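Local atomic coordinates of extracellular endo-alpha-(1->5)-L-arabinanase 1 (Bacillus subtilis, PDB entry 1UV4), a protein that hydrolyses internal alpha-(1->5) linkages between L-arabinofuranosyl residues of linear and branched arabinan, helping to break down plant cell walls with the aid of a calcium ion. Residues H13-G21 and A75-Y85; I132-K140 and E185-Y196. One frame throughout, in Å; residues are numbered along the deposited sequence. Where two conformers were deposited one is given.

Interaction 1: H13-G21 and A75-Y85; sequences HDPTMIKEG and APDIQYYNGKY. With CA (calcium ion), chain D; EDO (1,2-ethanediol), chain G.
Thr16 and Ile78 meet at about a right angle, each lending its CG2 methyl, 3.8 Å from Thr16 CG2 to Ile78 CG2. Thr16 CG2 also presses on the carbonyl of Pro76. Its OG1, anti to the backbone N (chi1 -171°), faces the ion side and takes only a weak, long hydrogen bond from Ile78 N; the stronger partner of that hydroxyl is Asp257. One step outward, Ile18 CG2 lies 3.9 Å from Ile78 CG2, and Ile18 CD1 reaches the in-plane edge of the Tyr85 ring, 3.9 Å from CE1. The far end is polar: Tyr85 OH donates to Glu20 OE2 at 2.8 Å, a weak bond despite the short distance, with the carboxylate and ring planes 60° apart. Ile109 N also binds Glu20 OE2, and Ser110 N binds OE1, so the carboxylate is held by more than the tyrosine. Tyr80 CD1 sits over the centre of one Tyr85 face.

At the inner end, Asp14 CB packs on Ala75 CA, while water 1 donates to Asp14 O (2.8 Å) and to Pro76 O (2.7 Å), bridging strands that share no direct backbone bond here. Asp77 turns the other way: OD1 binds calcium at 2.3 Å, and the partner of OD2 is Leu136 of the next blade. Thr29 OG1 holds Asp14 OD2. The strand segments 16-20 and 75-81 run in the same direction, 26° apart, their axes 6.4 Å apart at closest, as the innermost strands of two propeller blades; strand 23-29 flanks the first and strand 84-91 the second.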
loop_
_atom_site.group_PDB
_atom_site.type_symbol
_atom_site.label_atom_id
_atom_site.label_comp_id
_atom_site.label_asym_id
_atom_site.label_seq_id
_atom_site.Cartn_x
_atom_site.Cartn_y
_atom_site.Cartn_z
ATOM N N HIS A 13 1.121 4.358 -9.918
ATOM C CA HIS A 13 -0.084 3.839 -9.281
ATOM C C HIS A 13 0.335 2.966 -8.095
ATOM O O HIS A 13 1.287 2.206 -8.164
ATOM C CB HIS A 13 -0.841 2.957 -10.332
ATOM C CG HIS A 13 -2.241 2.593 -9.949
ATOM N ND1 HIS A 13 -2.733 1.324 -10.144
ATOM C CD2 HIS A 13 -3.249 3.309 -9.403
ATOM C CE1 HIS A 13 -3.984 1.276 -9.721
ATOM N NE2 HIS A 13 -4.320 2.462 -9.260
ATOM N N ASP A 14 -0.397 3.090 -7.007
ATOM C CA ASP A 14 -0.147 2.299 -5.760
ATOM C C ASP A 14 1.245 2.566 -5.216
ATOM O O ASP A 14 2.028 1.636 -5.039
ATOM C CB ASP A 14 -0.390 0.807 -5.940
ATOM C CG ASP A 14 -1.681 0.490 -6.677
ATOM O OD1 ASP A 14 -2.751 1.022 -6.294
ATOM O OD2 ASP A 14 -1.748 -0.307 -7.668
ATOM N N PRO A 15 1.597 3.828 -4.966
ATOM C CA PRO A 15 2.999 4.179 -4.636
ATOM C C PRO A 15 3.459 3.871 -3.193
ATOM O O PRO A 15 2.674 3.847 -2.249
ATOM C CB PRO A 15 3.008 5.683 -4.834
ATOM C CG PRO A 15 1.604 6.068 -4.417
ATOM C CD PRO A 15 0.728 5.021 -4.997
ATOM N N THR A 16 4.770 3.697 -3.098
ATOM C CA THR A 16 5.482 3.747 -1.818
ATOM C C THR A 16 6.750 4.523 -2.112
ATOM O O THR A 16 7.164 4.644 -3.267
ATOM C CB THR A 16 5.738 2.305 -1.349
ATOM O OG1 THR A 16 6.248 2.255 0.010
ATOM C CG2 THR A 16 6.765 1.594 -2.148
ATOM N N MET A 17 7.404 5.082 -1.097
ATOM C CA MET A 17 8.525 5.961 -1.352
ATOM C C MET A 17 9.498 5.849 -0.205
ATOM O O MET A 17 9.092 5.655 0.920
ATOM C CB MET A 17 8.027 7.415 -1.463
ATOM C CG MET A 17 9.124 8.455 -1.790
ATOM S SD MET A 17 8.463 10.097 -2.194
ATOM C CE MET A 17 8.289 10.796 -0.589
ATOM N N ILE A 18 10.802 5.997 -0.483
ATOM C CA ILE A 18 11.844 5.937 0.544
ATOM C C ILE A 18 13.073 6.728 0.073
ATOM O O ILE A 18 13.319 6.830 -1.101
ATOM C CB ILE A 18 12.171 4.480 0.899
ATOM C CG1 ILE A 18 13.018 4.359 2.172
ATOM C CG2 ILE A 18 12.791 3.744 -0.322
ATOM C CD1 ILE A 18 13.009 2.928 2.748
ATOM N N LYS A 19 13.779 7.338 0.998
ATOM C CA LYS A 19 15.025 8.069 0.733
ATOM C C LYS A 19 16.201 7.112 0.811
ATOM O O LYS A 19 16.282 6.303 1.745
ATOM C CB LYS A 19 15.193 9.162 1.787
ATOM C CG LYS A 19 16.336 10.148 1.520
ATOM C CD LYS A 19 15.885 11.179 0.521
ATOM C CE LYS A 19 17.028 11.998 -0.040
ATOM N NZ LYS A 19 17.773 12.743 1.065
ATOM N N GLU A 20 17.135 7.216 -0.134
ATOM C CA GLU A 20 18.422 6.530 -0.044
ATOM C C GLU A 20 19.520 7.479 -0.518
ATOM O O GLU A 20 19.527 7.882 -1.688
ATOM C CB GLU A 20 18.473 5.264 -0.838
ATOM C CG GLU A 20 19.821 4.569 -0.806
ATOM C CD GLU A 20 19.804 3.374 -1.717
ATOM O OE1 GLU A 20 20.039 3.532 -2.925
ATOM O OE2 GLU A 20 19.458 2.291 -1.239
ATOM N N GLY A 21 20.344 7.949 0.403
ATOM C CA GLY A 21 21.384 8.880 0.052
ATOM C C GLY A 21 20.784 10.198 -0.414
ATOM O O GLY A 21 19.879 10.719 0.237
ATOM N N ALA A 75 1.488 -2.964 -6.196
ATOM C CA ALA A 75 1.355 -2.378 -4.863
ATOM C C ALA A 75 2.513 -2.713 -3.922
ATOM O O ALA A 75 2.361 -3.305 -2.881
ATOM C CB ALA A 75 -0.005 -2.745 -4.287
ATOM N N PRO A 76 3.711 -2.315 -4.348
ATOM C CA PRO A 76 4.901 -2.535 -3.527
ATOM C C PRO A 76 4.854 -1.736 -2.235
ATOM O O PRO A 76 4.205 -0.704 -2.125
ATOM C CB PRO A 76 6.015 -2.103 -4.453
ATOM C CG PRO A 76 5.426 -1.049 -5.220
ATOM C CD PRO A 76 4.002 -1.545 -5.565
ATOM N N ASP A 77 5.609 -2.235 -1.271
ATOM C CA ASP A 77 5.758 -1.562 -0.016
ATOM C C ASP A 77 7.173 -1.762 0.473
ATOM O O ASP A 77 7.663 -2.861 0.370
ATOM C CB ASP A 77 4.726 -2.063 0.988
ATOM C CG ASP A 77 4.776 -1.289 2.234
ATOM O OD1 ASP A 77 4.298 -0.097 2.250
ATOM O OD2 ASP A 77 5.321 -1.716 3.310
ATOM N N ILE A 78 7.794 -0.705 0.977
ATOM C CA ILE A 78 9.222 -0.789 1.327
ATOM C C ILE A 78 9.512 -0.097 2.635
ATOM O O ILE A 78 8.937 0.939 2.953
ATOM C CB ILE A 78 10.064 -0.229 0.174
ATOM C CG1 ILE A 78 11.544 -0.597 0.353
ATOM C CG2 ILE A 78 9.863 1.241 -0.002
ATOM C CD1 ILE A 78 12.377 -0.330 -0.874
ATOM N N GLN A 79 10.429 -0.687 3.382
ATOM C CA GLN A 79 10.988 -0.083 4.582
ATOM C C GLN A 79 12.415 -0.534 4.742
ATOM O O GLN A 79 12.774 -1.623 4.333
ATOM C CB GLN A 79 10.291 -0.577 5.834
ATOM C CG GLN A 79 8.867 -0.123 6.051
ATOM C CD GLN A 79 8.710 1.337 6.501
ATOM O OE1 GLN A 79 7.729 1.982 6.136
ATOM N NE2 GLN A 79 9.660 1.847 7.233
ATOM N N TYR A 80 13.217 0.277 5.404
ATOM C CA TYR A 80 14.537 -0.153 5.868
ATOM C C TYR A 80 14.427 -0.543 7.361
ATOM O O TYR A 80 13.997 0.250 8.166
ATOM C CB TYR A 80 15.578 0.962 5.650
ATOM C CG TYR A 80 17.010 0.535 5.857
ATOM C CD1 TYR A 80 17.768 -0.006 4.818
ATOM C CD2 TYR A 80 17.595 0.677 7.072
ATOM C CE1 TYR A 80 19.091 -0.388 5.011
ATOM C CE2 TYR A 80 18.922 0.310 7.289
ATOM C CZ TYR A 80 19.662 -0.234 6.251
ATOM O OH TYR A 80 20.997 -0.576 6.522
ATOM N N TYR A 81 14.810 -1.761 7.726
ATOM C CA TYR A 81 14.663 -2.252 9.107
ATOM C C TYR A 81 15.715 -3.285 9.349
ATOM O O TYR A 81 15.918 -4.140 8.481
ATOM C CB TYR A 81 13.261 -2.879 9.286
ATOM C CG TYR A 81 13.058 -3.659 10.551
ATOM C CD1 TYR A 81 13.082 -3.035 11.789
ATOM C CD2 TYR A 81 12.834 -5.040 10.513
ATOM C CE1 TYR A 81 12.900 -3.772 12.976
ATOM C CE2 TYR A 81 12.640 -5.773 11.657
ATOM C CZ TYR A 81 12.658 -5.157 12.894
ATOM O OH TYR A 81 12.472 -5.871 14.059
ATOM N N ASN A 82 16.396 -3.187 10.497
ATOM C CA ASN A 82 17.358 -4.213 10.928
ATOM C C ASN A 82 18.504 -4.460 9.894
ATOM O O ASN A 82 18.863 -5.595 9.574
ATOM C CB ASN A 82 16.551 -5.495 11.251
ATOM C CG ASN A 82 17.343 -6.495 11.986
ATOM O OD1 ASN A 82 18.083 -6.150 12.901
ATOM N ND2 ASN A 82 17.231 -7.753 11.586
ATOM N N GLY A 83 18.967 -3.363 9.298
ATOM C CA GLY A 83 20.011 -3.347 8.269
ATOM C C GLY A 83 19.706 -3.702 6.805
ATOM O O GLY A 83 20.616 -3.868 6.003
ATOM N N LYS A 84 18.436 -3.817 6.434
ATOM C CA LYS A 84 18.060 -4.196 5.062
ATOM C C LYS A 84 16.807 -3.476 4.654
ATOM O O LYS A 84 16.021 -3.103 5.479
ATOM C CB LYS A 84 17.743 -5.693 4.950
ATOM C CG LYS A 84 18.963 -6.568 5.029
ATOM C CD LYS A 84 18.606 -8.023 4.814
ATOM C CE LYS A 84 19.816 -8.930 5.005
ATOM N NZ LYS A 84 19.366 -10.259 5.475
ATOM N N TYR A 85 16.653 -3.283 3.351
ATOM C CA TYR A 85 15.380 -2.928 2.759
ATOM C C TYR A 85 14.544 -4.173 2.585
ATOM O O TYR A 85 15.051 -5.203 2.143
ATOM C CB TYR A 85 15.599 -2.307 1.378
ATOM C CG TYR A 85 16.347 -1.016 1.369
ATOM C CD1 TYR A 85 15.727 0.165 1.736
ATOM C CD2 TYR A 85 17.666 -0.945 0.921
ATOM C CE1 TYR A 85 16.377 1.356 1.705
ATOM C CE2 TYR A 85 18.354 0.255 0.915
ATOM C CZ TYR A 85 17.695 1.419 1.285
ATOM O OH TYR A 85 18.325 2.634 1.261
HETATM CA CA CA D . 4.284 1.688 3.688
HETATM C C1 EDO G . 9.691 3.916 3.529
HETATM O O1 EDO G . 8.586 4.184 2.709
HETATM C C2 EDO G . 9.784 4.932 4.650
HETATM O O2 EDO G . 11.111 4.997 5.114
HETATM O O HOH W 1 1.677 0.040 -2.712
HETATM O O HOH W 2 5.624 0.186 5.075
HETATM O O HOH W 3 6.416 2.140 2.882
HETATM O O HOH W 4 6.028 3.684 4.366
HETATM O O HOH W 5 3.829 2.852 5.671
#

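Interaction 2: I132-K140 and E185-Y196; sequences IDPELTFDK and EAPTLTYQNGYY. With CA (calcium ion), chain D.
Glu135 and Leu189 are joined by a nearly straight hydrogen bond: Leu189 N donates to Glu135 OE2 at 2.9 Å (N-H...O angle 167°), on the anti side of the carboxylate and somewhat out of its plane. A bend at chi2 folds the glutamate so that OE1 binds calcium at 2.4 Å while OE2 stays with strand 185-192, calcium-bound water 5 being a probable donor to it. Thr137 OG1 donates to Leu189 O at 2.7 Å, from well above the carbonyl plane. Lys140 N gives its proton to Tyr196 OH (2.9 Å).

Water 6 lies within hydrogen-bonding distance of Asp133 O and Pro187 O, though it has more acceptors in reach than protons, and water 8 joins Phe138 O to Tyr191 N.

Among nonpolar contacts, Lys140 CB rests over one face of the Tyr191 ring as a CH-pi contact, 4.0 Å from its centroid and 24° off the normal. Tyr191 CD1 in turn lies over the centre of the Tyr196 ring.

Two acids close the inner end, with Asp133 OD2 3.7 Å from Glu185 OE2. Glu185 is the inferred proton donor, and Asp133 is thought to tune its pKa and orient it and the substrate. Innermost strands of adjacent blades, only 10° from parallel, and a calcium near the central axis with the catalytic acids further along it are characteristic of the five-bladed beta-propeller of glycoside hydrolase family 43.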
loop_
_atom_site.group_PDB
_atom_site.type_symbol
_atom_site.label_atom_id
_atom_site.label_comp_id
_atom_site.label_asym_id
_atom_site.label_seq_id
_atom_site.Cartn_x
_atom_site.Cartn_y
_atom_site.Cartn_z
ATOM N N ILE A 132 -3.256 -9.112 -1.437
ATOM C CA ILE A 132 -2.571 -8.049 -2.130
ATOM C C ILE A 132 -2.476 -6.806 -1.244
ATOM O O ILE A 132 -3.068 -6.703 -0.176
ATOM C CB ILE A 132 -3.247 -7.716 -3.494
ATOM C CG1 ILE A 132 -4.569 -6.993 -3.310
ATOM C CG2 ILE A 132 -3.420 -8.961 -4.341
ATOM C CD1 ILE A 132 -5.164 -6.445 -4.560
ATOM N N ASP A 133 -1.722 -5.844 -1.735
ATOM C CA ASP A 133 -1.602 -4.525 -1.128
ATOM C C ASP A 133 -0.941 -4.541 0.259
ATOM O O ASP A 133 -1.490 -4.025 1.237
ATOM C CB ASP A 133 -2.915 -3.753 -1.043
ATOM C CG ASP A 133 -3.535 -3.489 -2.370
ATOM O OD1 ASP A 133 -2.949 -3.714 -3.464
ATOM O OD2 ASP A 133 -4.706 -3.021 -2.395
ATOM N N PRO A 134 0.263 -5.137 0.356
ATOM C CA PRO A 134 0.943 -5.222 1.665
ATOM C C PRO A 134 1.381 -3.909 2.245
ATOM O O PRO A 134 1.716 -2.985 1.514
ATOM C CB PRO A 134 2.188 -6.044 1.351
ATOM C CG PRO A 134 2.429 -5.837 -0.148
ATOM C CD PRO A 134 1.082 -5.714 -0.731
ATOM N N GLU A 135 1.448 -3.868 3.565
ATOM C CA GLU A 135 1.946 -2.739 4.310
ATOM C C GLU A 135 2.712 -3.259 5.520
ATOM O O GLU A 135 2.134 -3.866 6.401
ATOM C CB GLU A 135 0.750 -1.889 4.773
ATOM C CG GLU A 135 0.978 -0.957 5.936
ATOM C CD GLU A 135 1.854 0.233 5.632
ATOM O OE1 GLU A 135 2.580 0.224 4.602
ATOM O OE2 GLU A 135 1.845 1.231 6.421
ATOM N N LEU A 136 3.991 -2.949 5.587
ATOM C CA LEU A 136 4.825 -3.250 6.751
ATOM C C LEU A 136 4.675 -2.086 7.723
ATOM O O LEU A 136 4.805 -0.899 7.369
ATOM C CB LEU A 136 6.292 -3.408 6.315
ATOM C CG LEU A 136 7.277 -3.663 7.453
ATOM C CD1 LEU A 136 7.015 -4.963 8.214
ATOM C CD2 LEU A 136 8.707 -3.711 6.885
ATOM N N THR A 137 4.398 -2.428 8.976
ATOM C CA THR A 137 4.335 -1.424 10.008
ATOM C C THR A 137 5.038 -1.948 11.262
ATOM O O THR A 137 5.450 -3.095 11.326
ATOM C CB THR A 137 2.873 -1.023 10.252
ATOM O OG1 THR A 137 2.808 0.085 11.158
ATOM C CG2 THR A 137 2.083 -2.113 10.904
ATOM N N PHE A 138 5.199 -1.061 12.201
ATOM C CA PHE A 138 5.884 -1.355 13.461
ATOM C C PHE A 138 5.029 -0.947 14.619
ATOM O O PHE A 138 4.419 0.140 14.619
ATOM C CB PHE A 138 7.259 -0.711 13.513
ATOM C CG PHE A 138 8.124 -1.135 12.378
ATOM C CD1 PHE A 138 8.886 -2.293 12.451
ATOM C CD2 PHE A 138 8.083 -0.430 11.178
ATOM C CE1 PHE A 138 9.633 -2.705 11.383
ATOM C CE2 PHE A 138 8.820 -0.865 10.123
ATOM C CZ PHE A 138 9.576 -1.988 10.215
ATOM N N ASP A 139 4.983 -1.821 15.624
ATOM C CA ASP A 139 4.162 -1.528 16.788
ATOM C C ASP A 139 4.921 -0.650 17.787
ATOM O O ASP A 139 6.051 -0.187 17.519
ATOM C CB ASP A 139 3.612 -2.832 17.411
ATOM C CG ASP A 139 4.691 -3.741 17.986
ATOM O OD1 ASP A 139 5.794 -3.275 18.346
ATOM O OD2 ASP A 139 4.519 -4.962 18.178
ATOM N N LYS A 140 4.300 -0.344 18.919
ATOM C CA LYS A 140 4.930 0.528 19.885
ATOM C C LYS A 140 6.270 0.044 20.439
ATOM O O LYS A 140 7.066 0.840 20.960
ATOM C CB LYS A 140 3.973 0.827 21.053
ATOM C CG LYS A 140 3.754 -0.313 21.973
ATOM C CD LYS A 140 3.126 0.126 23.294
ATOM C CE LYS A 140 4.178 0.473 24.370
ATOM N NZ LYS A 140 5.026 -0.676 24.990
ATOM N N GLU A 185 -9.328 -1.059 0.085
ATOM C CA GLU A 185 -8.033 -1.653 -0.229
ATOM C C GLU A 185 -6.903 -0.837 0.350
ATOM O O GLU A 185 -7.098 0.225 0.897
ATOM C CB GLU A 185 -7.857 -1.748 -1.758
ATOM C CG GLU A 185 -7.769 -0.392 -2.456
ATOM C CD GLU A 185 -7.231 -0.417 -3.897
ATOM O OE1 GLU A 185 -8.013 -0.750 -4.790
ATOM O OE2 GLU A 185 -6.050 -0.032 -4.185
ATOM N N ALA A 186 -5.704 -1.365 0.199
ATOM C CA ALA A 186 -4.493 -0.513 0.256
ATOM C C ALA A 186 -4.311 0.106 1.627
ATOM O O ALA A 186 -4.177 1.290 1.772
ATOM C CB ALA A 186 -4.525 0.550 -0.832
ATOM N N PRO A 187 -4.167 -0.715 2.638
ATOM C CA PRO A 187 -3.916 -0.136 3.955
ATOM C C PRO A 187 -2.541 0.525 4.099
ATOM O O PRO A 187 -1.566 0.151 3.491
ATOM C CB PRO A 187 -4.008 -1.347 4.871
ATOM C CG PRO A 187 -3.508 -2.465 4.027
ATOM C CD PRO A 187 -4.142 -2.187 2.664
ATOM N N THR A 188 -2.533 1.530 4.992
ATOM C CA THR A 188 -1.305 2.077 5.551
ATOM C C THR A 188 -1.539 2.308 7.037
ATOM O O THR A 188 -2.610 2.665 7.436
ATOM C CB THR A 188 -0.846 3.377 4.790
ATOM O OG1 THR A 188 0.457 3.772 5.275
ATOM C CG2 THR A 188 -1.735 4.544 5.028
ATOM N N LEU A 189 -0.542 1.998 7.854
ATOM C CA LEU A 189 -0.708 1.934 9.294
ATOM C C LEU A 189 0.527 2.455 9.964
ATOM O O LEU A 189 1.621 2.024 9.618
ATOM C CB LEU A 189 -0.976 0.458 9.669
ATOM C CG LEU A 189 -1.746 -0.037 10.911
ATOM C CD1 LEU A 189 -2.559 1.005 11.572
ATOM C CD2 LEU A 189 -2.564 -1.327 10.702
ATOM N N THR A 190 0.354 3.348 10.949
ATOM C CA THR A 190 1.462 3.944 11.678
ATOM C C THR A 190 1.054 4.161 13.118
ATOM O O THR A 190 -0.137 4.285 13.415
ATOM C CB THR A 190 1.873 5.279 11.005
ATOM O OG1 THR A 190 3.074 5.814 11.619
ATOM C CG2 THR A 190 0.819 6.373 11.189
ATOM N N TYR A 191 2.046 4.206 14.006
ATOM C CA TYR A 191 1.823 4.504 15.414
ATOM C C TYR A 191 2.384 5.903 15.721
ATOM O O TYR A 191 3.584 6.154 15.527
ATOM C CB TYR A 191 2.494 3.417 16.246
ATOM C CG TYR A 191 2.353 3.597 17.730
ATOM C CD1 TYR A 191 1.144 3.343 18.364
ATOM C CD2 TYR A 191 3.423 4.050 18.475
ATOM C CE1 TYR A 191 1.012 3.522 19.749
ATOM C CE2 TYR A 191 3.313 4.273 19.820
ATOM C CZ TYR A 191 2.117 3.977 20.458
ATOM O OH TYR A 191 2.065 4.198 21.822
ATOM N N GLN A 192 1.510 6.814 16.172
ATOM C CA GLN A 192 1.898 8.197 16.478
ATOM C C GLN A 192 1.135 8.634 17.712
ATOM O O GLN A 192 -0.075 8.423 17.779
ATOM C CB GLN A 192 1.498 9.147 15.338
ATOM C CG GLN A 192 2.036 8.775 14.009
ATOM C CD GLN A 192 3.529 8.999 13.894
ATOM O OE1 GLN A 192 4.083 9.933 14.502
ATOM N NE2 GLN A 192 4.197 8.129 13.145
ATOM N N ASN A 193 1.830 9.239 18.674
ATOM C CA ASN A 193 1.164 9.861 19.838
ATOM C C ASN A 193 0.186 8.952 20.565
ATOM O O ASN A 193 -0.919 9.359 20.978
ATOM C CB ASN A 193 0.412 11.110 19.415
ATOM C CG ASN A 193 1.263 12.065 18.641
ATOM O OD1 ASN A 193 2.417 12.341 19.008
ATOM N ND2 ASN A 193 0.704 12.600 17.553
ATOM N N GLY A 194 0.603 7.724 20.761
ATOM C CA GLY A 194 -0.152 6.839 21.600
ATOM C C GLY A 194 -1.291 6.158 20.900
ATOM O O GLY A 194 -1.981 5.397 21.559
ATOM N N TYR A 195 -1.459 6.396 19.593
ATOM C CA TYR A 195 -2.473 5.703 18.801
ATOM C C TYR A 195 -1.922 5.028 17.571
ATOM O O TYR A 195 -0.992 5.521 16.937
ATOM C CB TYR A 195 -3.586 6.643 18.294
ATOM C CG TYR A 195 -4.609 7.113 19.310
ATOM C CD1 TYR A 195 -5.705 6.328 19.629
ATOM C CD2 TYR A 195 -4.484 8.359 19.909
ATOM C CE1 TYR A 195 -6.644 6.762 20.541
ATOM C CE2 TYR A 195 -5.408 8.793 20.833
ATOM C CZ TYR A 195 -6.487 7.993 21.122
ATOM O OH TYR A 195 -7.411 8.441 22.048
ATOM N N TYR A 196 -2.549 3.918 17.244
ATOM C CA TYR A 196 -2.421 3.318 15.921
ATOM C C TYR A 196 -3.401 3.991 14.978
ATOM O O TYR A 196 -4.566 4.196 15.307
ATOM C CB TYR A 196 -2.647 1.811 15.984
ATOM C CG TYR A 196 -1.568 1.126 16.801
ATOM C CD1 TYR A 196 -0.333 0.805 16.251
ATOM C CD2 TYR A 196 -1.782 0.817 18.131
ATOM C CE1 TYR A 196 0.670 0.176 16.986
ATOM C CE2 TYR A 196 -0.791 0.195 18.885
ATOM C CZ TYR A 196 0.439 -0.137 18.310
ATOM O OH TYR A 196 1.413 -0.770 19.060
HETATM CA CA CA D . 4.284 1.688 3.688
HETATM O O HOH W 6 -1.157 -1.103 1.001
HETATM O O HOH W 5 3.829 2.852 5.671
HETATM O O HOH W 7 4.165 1.615 8.486
HETATM O O HOH W 2 5.624 0.186 5.075
HETATM O O HOH W 8 4.539 2.548 13.258
HETATM O O HOH W 4 6.028 3.684 4.366
HETATM O O HOH W 3 6.416 2.140 2.882
#

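In the fold
Interaction 1 joins the blades that begin with strands 16-20 and 74-81, interaction 2 those that begin with 135-138 and 184-192; their centres lie about 14 Å apart. The interface between them is spanned where Asp77 OD2 accepts a probable hydrogen bond from Leu136 N at 2.9 Å, and where Asp77 OD1 and Glu135 OE1 come within 2.9 Å, brought together by the calcium both bind with Asp257. Waters 2, 3, 4 and 5 fill out its shell. The inferred proton acceptor Asp14, its OD1 12.2 Å from the calcium, faces the inferred donor Glu185, with 4.1 Å between Asp14 OD1 and Glu185 OE2. Asp133 OD1 packs against Ala75 CB at 3.2 Å beside this catalytic centre.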